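Local coordinates for PTS-dependent dihydroxyacetone kinase, ADP-binding subunit DhaL (Lactococcus lactis subsp. lactis, PDB 3CR3), which binds ADP and magnesium in a dihydroxyacetone kinase, takes a phosphoryl group from DhaM to form ATP, and passes it to dihydroxyacetone bound to DhaK, at residues A[80-85]-A[122-127]; A[102-107]-A[129-134]; A[110-113]-A[118-121]. All coordinates share one frame; numbering follows the deposited sequence.

Contact 1 (A[80-85]-A[122-127]); sequences GPLYGS and KTMVDI. With ADP (adenosine-5'-diphosphate), chain G.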
# COMPACT_ATOMS: atom_id res chain seq x y z
N GLY A 80 -5.81 19.53 10.56
CA GLY A 80 -6.14 20.53 9.53
C GLY A 80 -7.59 20.46 9.04
O GLY A 80 -8.37 21.40 9.26
N PRO A 81 -7.95 19.36 8.34
CA PRO A 81 -9.35 19.16 7.98
C PRO A 81 -10.31 19.27 9.18
O PRO A 81 -11.45 19.73 9.00
CB PRO A 81 -9.39 17.73 7.43
CG PRO A 81 -8.00 17.33 7.17
CD PRO A 81 -7.07 18.29 7.83
N LEU A 82 -9.87 18.88 10.37
CA LEU A 82 -10.77 18.89 11.54
C LEU A 82 -11.05 20.28 12.11
O LEU A 82 -12.21 20.70 12.20
CB LEU A 82 -10.24 17.95 12.64
CG LEU A 82 -10.21 16.47 12.28
CD1 LEU A 82 -9.30 15.74 13.28
CD2 LEU A 82 -11.58 15.86 12.26
N TYR A 83 -10.01 20.99 12.52
CA TYR A 83 -10.16 22.37 12.97
C TYR A 83 -10.68 23.28 11.86
O TYR A 83 -11.50 24.17 12.12
CB TYR A 83 -8.83 22.93 13.51
CG TYR A 83 -8.49 22.51 14.92
CD1 TYR A 83 -9.25 22.96 16.00
CD2 TYR A 83 -7.41 21.66 15.17
CE1 TYR A 83 -8.94 22.59 17.30
CE2 TYR A 83 -7.10 21.26 16.47
CZ TYR A 83 -7.87 21.73 17.53
OH TYR A 83 -7.60 21.35 18.82
N GLY A 84 -10.20 23.05 10.64
CA GLY A 84 -10.62 23.80 9.44
C GLY A 84 -12.12 23.69 9.20
O GLY A 84 -12.79 24.70 8.96
N SER A 85 -12.65 22.47 9.28
CA SER A 85 -14.08 22.27 9.12
C SER A 85 -14.86 22.80 10.34
O SER A 85 -15.97 23.32 10.18
CB SER A 85 -14.41 20.80 8.87
OG SER A 85 -13.78 20.35 7.67
N LYS A 122 -11.63 8.84 22.04
CA LYS A 122 -10.30 9.39 22.35
C LYS A 122 -9.85 10.38 21.29
O LYS A 122 -8.76 10.26 20.76
CB LYS A 122 -9.25 8.29 22.57
CG LYS A 122 -8.03 8.67 23.43
CD LYS A 122 -6.86 7.75 23.04
CE LYS A 122 -5.66 7.85 23.94
NZ LYS A 122 -5.88 7.27 25.30
N THR A 123 -10.70 11.34 20.96
CA THR A 123 -10.29 12.43 20.06
C THR A 123 -10.80 13.75 20.65
O THR A 123 -11.53 13.74 21.64
CB THR A 123 -10.88 12.30 18.65
OG1 THR A 123 -12.29 12.56 18.70
CG2 THR A 123 -10.62 10.92 18.03
N MSE A 124 -10.44 14.86 19.99
CA MSE A 124 -10.92 16.21 20.33
C MSE A 124 -12.44 16.31 20.40
O MSE A 124 -12.95 17.16 21.09
CB MSE A 124 -10.38 17.24 19.34
CG MSE A 124 -10.96 17.09 17.91
SE MSE A 124 -10.14 18.35 16.64
CE MSE A 124 -10.93 19.94 17.23
N VAL A 125 -13.16 15.47 19.67
CA VAL A 125 -14.62 15.35 19.77
C VAL A 125 -15.08 15.23 21.24
O VAL A 125 -16.10 15.79 21.63
CB VAL A 125 -15.14 14.14 18.93
CG1 VAL A 125 -16.57 13.76 19.28
CG2 VAL A 125 -15.03 14.44 17.43
N ASP A 126 -14.29 14.53 22.04
CA ASP A 126 -14.64 14.29 23.45
C ASP A 126 -14.70 15.59 24.24
O ASP A 126 -15.60 15.79 25.05
CB ASP A 126 -13.65 13.33 24.09
CG ASP A 126 -13.52 12.04 23.33
OD1 ASP A 126 -14.46 11.68 22.59
OD2 ASP A 126 -12.48 11.38 23.47
N ILE A 127 -13.75 16.49 24.00
CA ILE A 127 -13.72 17.72 24.75
C ILE A 127 -14.68 18.77 24.15
O ILE A 127 -15.28 19.55 24.90
CB ILE A 127 -12.26 18.25 24.99
CG1 ILE A 127 -12.24 19.36 26.06
CG2 ILE A 127 -11.62 18.70 23.70
CD1 ILE A 127 -10.89 19.53 26.77
PB ADP G . -2.07 13.38 12.39
O1B ADP G . -0.58 13.50 12.52
O2B ADP G . -2.53 13.30 10.97
O3B ADP G . -2.68 12.30 13.28
PA ADP G . -2.21 15.60 14.26
O1A ADP G . -1.12 14.89 14.99
O2A ADP G . -1.95 17.04 13.90
O3A ADP G . -2.66 14.79 12.93
O5' ADP G . -3.57 15.53 15.12
C5' ADP G . -3.90 14.35 15.87
C4' ADP G . -5.23 14.60 16.55
O4' ADP G . -6.30 14.68 15.59
C3' ADP G . -5.63 13.48 17.49
O3' ADP G . -5.05 13.72 18.77
C2' ADP G . -7.16 13.56 17.51
O2' ADP G . -7.66 14.39 18.56
C1' ADP G . -7.51 14.26 16.21
N9 ADP G . -8.16 13.30 15.29
C8 ADP G . -7.49 12.42 14.51
N7 ADP G . -8.36 11.69 13.79
C5 ADP G . -9.60 12.10 14.12
C6 ADP G . -10.97 11.73 13.73
N6 ADP G . -11.15 10.77 12.81
N1 ADP G . -12.00 12.40 14.30
C2 ADP G . -11.81 13.38 15.21
N3 ADP G . -10.59 13.76 15.61
C4 ADP G . -9.47 13.16 15.12

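Contact 2 (A[102-107]-A[129-134]); sequences ELIYAG and SAFLND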
# COMPACT_ATOMS: atom_id res chain seq x y z
N GLU A 102 -24.04 27.87 20.46
CA GLU A 102 -24.39 27.66 19.04
C GLU A 102 -23.17 27.50 18.11
O GLU A 102 -23.20 26.68 17.19
CB GLU A 102 -25.28 28.79 18.53
CG GLU A 102 -26.74 28.67 18.95
CD GLU A 102 -27.66 28.36 17.79
OE1 GLU A 102 -27.52 27.29 17.15
OE2 GLU A 102 -28.53 29.21 17.52
N LEU A 103 -22.13 28.29 18.36
CA LEU A 103 -20.87 28.20 17.60
C LEU A 103 -20.18 26.86 17.85
O LEU A 103 -19.85 26.13 16.91
CB LEU A 103 -19.92 29.37 17.95
CG LEU A 103 -20.44 30.78 17.59
CD1 LEU A 103 -19.48 31.88 18.07
CD2 LEU A 103 -20.70 30.91 16.09
N ILE A 104 -20.00 26.54 19.12
CA ILE A 104 -19.34 25.31 19.52
C ILE A 104 -20.11 24.12 18.95
O ILE A 104 -19.51 23.16 18.48
CB ILE A 104 -19.18 25.22 21.07
CG1 ILE A 104 -18.40 26.43 21.62
CG2 ILE A 104 -18.54 23.90 21.50
CD1 ILE A 104 -17.08 26.76 20.87
N TYR A 105 -21.44 24.22 18.96
CA TYR A 105 -22.29 23.19 18.39
C TYR A 105 -21.98 23.02 16.91
O TYR A 105 -21.79 21.91 16.44
CB TYR A 105 -23.77 23.51 18.58
CG TYR A 105 -24.70 22.45 18.02
CD1 TYR A 105 -25.25 21.48 18.86
CD2 TYR A 105 -25.01 22.40 16.65
CE1 TYR A 105 -26.10 20.50 18.35
CE2 TYR A 105 -25.84 21.41 16.14
CZ TYR A 105 -26.39 20.47 16.99
OH TYR A 105 -27.23 19.49 16.50
N ALA A 106 -21.94 24.14 16.18
CA ALA A 106 -21.58 24.09 14.76
C ALA A 106 -20.23 23.38 14.59
O ALA A 106 -20.12 22.47 13.79
CB ALA A 106 -21.53 25.50 14.16
N GLY A 107 -19.23 23.80 15.35
CA GLY A 107 -17.87 23.22 15.26
C GLY A 107 -17.84 21.72 15.53
O GLY A 107 -17.24 20.96 14.79
N SER A 129 -17.52 18.08 22.85
CA SER A 129 -18.81 17.64 23.39
C SER A 129 -18.97 17.98 24.86
O SER A 129 -20.00 18.52 25.27
CB SER A 129 -19.00 16.14 23.19
OG SER A 129 -20.26 15.73 23.71
N ALA A 130 -17.95 17.65 25.66
CA ALA A 130 -17.98 17.94 27.10
C ALA A 130 -18.09 19.44 27.37
O ALA A 130 -18.81 19.87 28.28
CB ALA A 130 -16.73 17.34 27.81
N PHE A 131 -17.39 20.24 26.57
CA PHE A 131 -17.40 21.69 26.75
C PHE A 131 -18.76 22.30 26.41
O PHE A 131 -19.27 23.15 27.16
CB PHE A 131 -16.28 22.32 25.90
CG PHE A 131 -16.22 23.81 25.97
CD1 PHE A 131 -15.95 24.47 27.18
CD2 PHE A 131 -16.36 24.58 24.81
CE1 PHE A 131 -15.87 25.86 27.25
CE2 PHE A 131 -16.27 25.97 24.86
CZ PHE A 131 -16.02 26.62 26.07
N LEU A 132 -19.35 21.86 25.29
CA LEU A 132 -20.71 22.29 24.92
C LEU A 132 -21.74 21.91 25.98
O LEU A 132 -22.58 22.73 26.37
CB LEU A 132 -21.13 21.69 23.57
CG LEU A 132 -22.57 21.91 23.09
CD1 LEU A 132 -22.82 23.40 22.77
CD2 LEU A 132 -22.86 21.04 21.90
N ASN A 133 -21.68 20.67 26.44
CA ASN A 133 -22.58 20.21 27.49
C ASN A 133 -22.49 21.14 28.71
O ASN A 133 -23.51 21.57 29.24
CB ASN A 133 -22.29 18.74 27.87
CG ASN A 133 -22.87 17.74 26.85
OD1 ASN A 133 -23.89 18.00 26.20
ND2 ASN A 133 -22.24 16.57 26.74
N ASP A 134 -21.26 21.49 29.09
CA ASP A 134 -21.00 22.41 30.21
C ASP A 134 -21.60 23.80 29.98
O ASP A 134 -22.23 24.36 30.88
CB ASP A 134 -19.49 22.51 30.49
CG ASP A 134 -18.96 21.33 31.30
OD1 ASP A 134 -19.78 20.54 31.83
OD2 ASP A 134 -17.72 21.19 31.42

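Contact 3 (A[110-113]-A[118-121]); sequences AIQK and QVGE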
# COMPACT_ATOMS: atom_id res chain seq x y z
N ALA A 110 -19.48 19.64 12.78
CA ALA A 110 -18.57 19.59 11.64
C ALA A 110 -17.37 18.65 11.85
O ALA A 110 -16.97 17.97 10.91
CB ALA A 110 -18.09 21.00 11.29
N ILE A 111 -16.80 18.62 13.05
CA ILE A 111 -15.68 17.70 13.34
C ILE A 111 -16.17 16.26 13.27
O ILE A 111 -15.49 15.38 12.73
CB ILE A 111 -15.01 17.97 14.73
CG1 ILE A 111 -14.40 19.37 14.80
CG2 ILE A 111 -13.88 16.94 15.04
CD1 ILE A 111 -14.07 19.79 16.22
N GLN A 112 -17.36 16.03 13.82
CA GLN A 112 -17.94 14.70 13.80
C GLN A 112 -18.28 14.26 12.37
O GLN A 112 -18.01 13.13 11.99
CB GLN A 112 -19.14 14.62 14.73
CG GLN A 112 -18.71 14.51 16.18
CD GLN A 112 -19.85 14.12 17.10
OE1 GLN A 112 -20.69 14.95 17.44
NE2 GLN A 112 -19.89 12.85 17.49
N LYS A 113 -18.80 15.19 11.56
CA LYS A 113 -19.05 14.91 10.14
C LYS A 113 -17.75 14.59 9.39
O LYS A 113 -17.72 13.69 8.56
CB LYS A 113 -19.79 16.07 9.48
CG LYS A 113 -20.26 15.79 8.05
CD LYS A 113 -21.07 16.95 7.48
CE LYS A 113 -21.11 16.92 5.94
NZ LYS A 113 -19.80 17.32 5.29
N GLN A 118 -17.31 9.28 17.25
CA GLN A 118 -18.32 9.37 18.29
C GLN A 118 -17.64 9.85 19.56
O GLN A 118 -16.43 9.78 19.69
CB GLN A 118 -18.95 8.00 18.53
CG GLN A 118 -19.83 7.51 17.38
CD GLN A 118 -20.15 6.04 17.51
OE1 GLN A 118 -19.68 5.22 16.72
NE2 GLN A 118 -20.95 5.69 18.51
N VAL A 119 -18.43 10.36 20.50
CA VAL A 119 -17.90 10.72 21.81
C VAL A 119 -17.37 9.45 22.50
O VAL A 119 -18.01 8.39 22.46
CB VAL A 119 -18.97 11.42 22.68
CG1 VAL A 119 -18.38 11.86 24.02
CG2 VAL A 119 -19.54 12.62 21.93
N GLY A 120 -16.19 9.57 23.11
CA GLY A 120 -15.55 8.45 23.82
C GLY A 120 -14.51 7.71 23.01
O GLY A 120 -13.94 6.72 23.47
N GLU A 121 -14.24 8.21 21.80
CA GLU A 121 -13.32 7.52 20.92
C GLU A 121 -11.88 8.01 21.03
O GLU A 121 -11.03 7.61 20.23
CB GLU A 121 -13.80 7.59 19.47
CG GLU A 121 -15.10 6.82 19.21
CD GLU A 121 -15.13 6.31 17.79
OE1 GLU A 121 -14.40 5.34 17.49
OE2 GLU A 121 -15.85 6.90 16.97

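Contact 1 (A[80-85]-A[122-127])
Met124, present here as selenomethionine, reaches across to lay its terminal methyl over one face of the Tyr83 ring. Met124 CE sits 3.6 Å from the Tyr83 ring centroid and 25° off the normal, displaced toward CE1, so this is a CH-pi contact. Met124 SE stands over the same ring, 4.3 Å from the Tyr83 centroid, adding a Met-aromatic contact. The bend at the end of the chain, chi3 -72°, lets SE and CE both lie over the ring. Met124 SE also rests 4.0 Å from Leu82 CB. A long, flexible, polarisable side chain suits this place between an aromatic and an aliphatic neighbour. The Tyr83 hydroxyl is hydrogen-bonded to Ser179 and Ser180 of helix 175-191, which holds the ring in position.

The methyl Leu82 CD1 comes 3.2 Å from ADP C4 over one adenine face, while Thr123 CB lies 3.4 Å from ADP N3 over the opposite face. Met124 N donates to the ADP ribose O2' (3.2 Å). Thr123 OG1 caps Val125 N and Thr123 N gives Asp126 OD2 a weak bond, a capping box at the start of helix 125-136. The whole builds the adenosine end of the DhaL nucleotide site, the base sandwiched between aliphatic groups.

Contact 2 (A[102-107]-A[129-134])
The carbonyl oxygen of Asp134, three residues past the Phe131 that meets Ile104, accepts hydrogen bonds from two hydroxyls, Thr137 OG1 and Ser139 OG, where helix 125-136 ends. The contact itself is apolar. It joins two antiparallel helices of the all-helical DhaL domain, whose family fold is an up-and-down barrel of helices. The short segments 102-107 and 129-134 run at 156° to each other with their axes 9.7 Å apart.

Ile104 meets both Phe131 and Leu132. Ile104 CG1 approaches Phe131 CE2 at 3.9 Å, with CD1 beyond it near the same ring, the two side chains crossing at about a right angle. Ile104 CG2 sits between that ring and the leucine, 4.0 Å from both Phe131 CD2 and Leu132 CB; Ile104 and Leu132 slide past each other in opposite directions. A chi1 of -57° sets CG2 anti to the backbone N, where it reaches both neighbours, and places CG1 beside N, toward Phe131 CE2. A beta-branched residue suits the place because it presents two carbons close to its own helix. Cutting the side chain back to an alanine here would probably open a gap beside the Phe131 ring and leave Leu132 CB without its aliphatic neighbour.

Phe131 is buried more deeply than this pair alone would make it, since its ring also stacks with Phe184, and Leu187 of the same helix 175-191 touches both Phe131 and Ile104. Toward solvent the contact is bordered by Tyr105, an exposed residue whose ring carbon CD1 packs on Leu132. The leucine side chain crosses the tyrosine at a slant: Leu132 CD2 lies 3.9 Å from Tyr105 CD1, and Leu132 CD1 4.1 Å from Tyr105 N.

Contact 3 (A[110-113]-A[118-121])
Gln118 meets Gln112 through its backbone rather than its side chain: Gln112 NE2 comes 3.9 Å from Gln118 CA. The amide group arrives there because the glutamine chain is extended beyond CG (chi2 -167°) and reaches from helix 100-115 toward the loop that follows. Its true polar partner is one residue earlier, since NE2 donates a hydrogen bond to Ala117 O. A glutamine suits the position, being long enough to bridge from the helix and able to offer an N-H to a loop carbonyl.

From Gln118 the chain enters a type II beta turn that ends at Glu121. The backbone N of Gln118 donates to Glu121 OE2 over 2.8 Å in an almost straight bond, 178° at the hydrogen, using the anti lone pair of that oxygen.

Val119 follows, its CG2 a loose 4.5 Å from Gln112 NE2. Next, Gly120 takes a phi of 97°, the positive value that the third place of a type II turn needs; a CB there would be jammed against the preceding carbonyl oxygen.

Glu121 closes the turn. Glu121 N gives only a weak bond back to Gln118 O at 3.4 Å, so the carboxylate tie is the firmer link between the ends. The other oxygen, OE1, is hydrogen-bonded to Thr158 OG1, so each carboxylate oxygen has a partner and rotation is limited. No hydrogen bond joins 110-113 to 118-121 directly: the chemistry implies a turn held by its own carboxylate bond and ties to Asp126 and Thr158, touching the helix loosely apart from the Gln112 bond to Ala117 O.

Overall arrangement
Contacts 1 and 3 are neighbours, their centres 8 Å apart. Met124 CE packs 3.3 Å from Ile111 CD1, and Asp126 OD1 probably accepts a hydrogen bond from Gly120 N at 2.8 Å, tying the turn to the start of helix 125-136. Contact 2 lies about 12 Å from the centre of either and uses both helices 100-115 and 125-136; contact 3 meets it by packing, Val119 CG2 against Ser129 OG at 3.6 Å. Along the chain, contact 3 is nested inside the loops closed by the other two. Contact 1 holds the nucleotide directly, while Gln112 of contact 3 is about 7 Å and Phe131 of contact 2 about 14 Å from ADP, side chain to ligand.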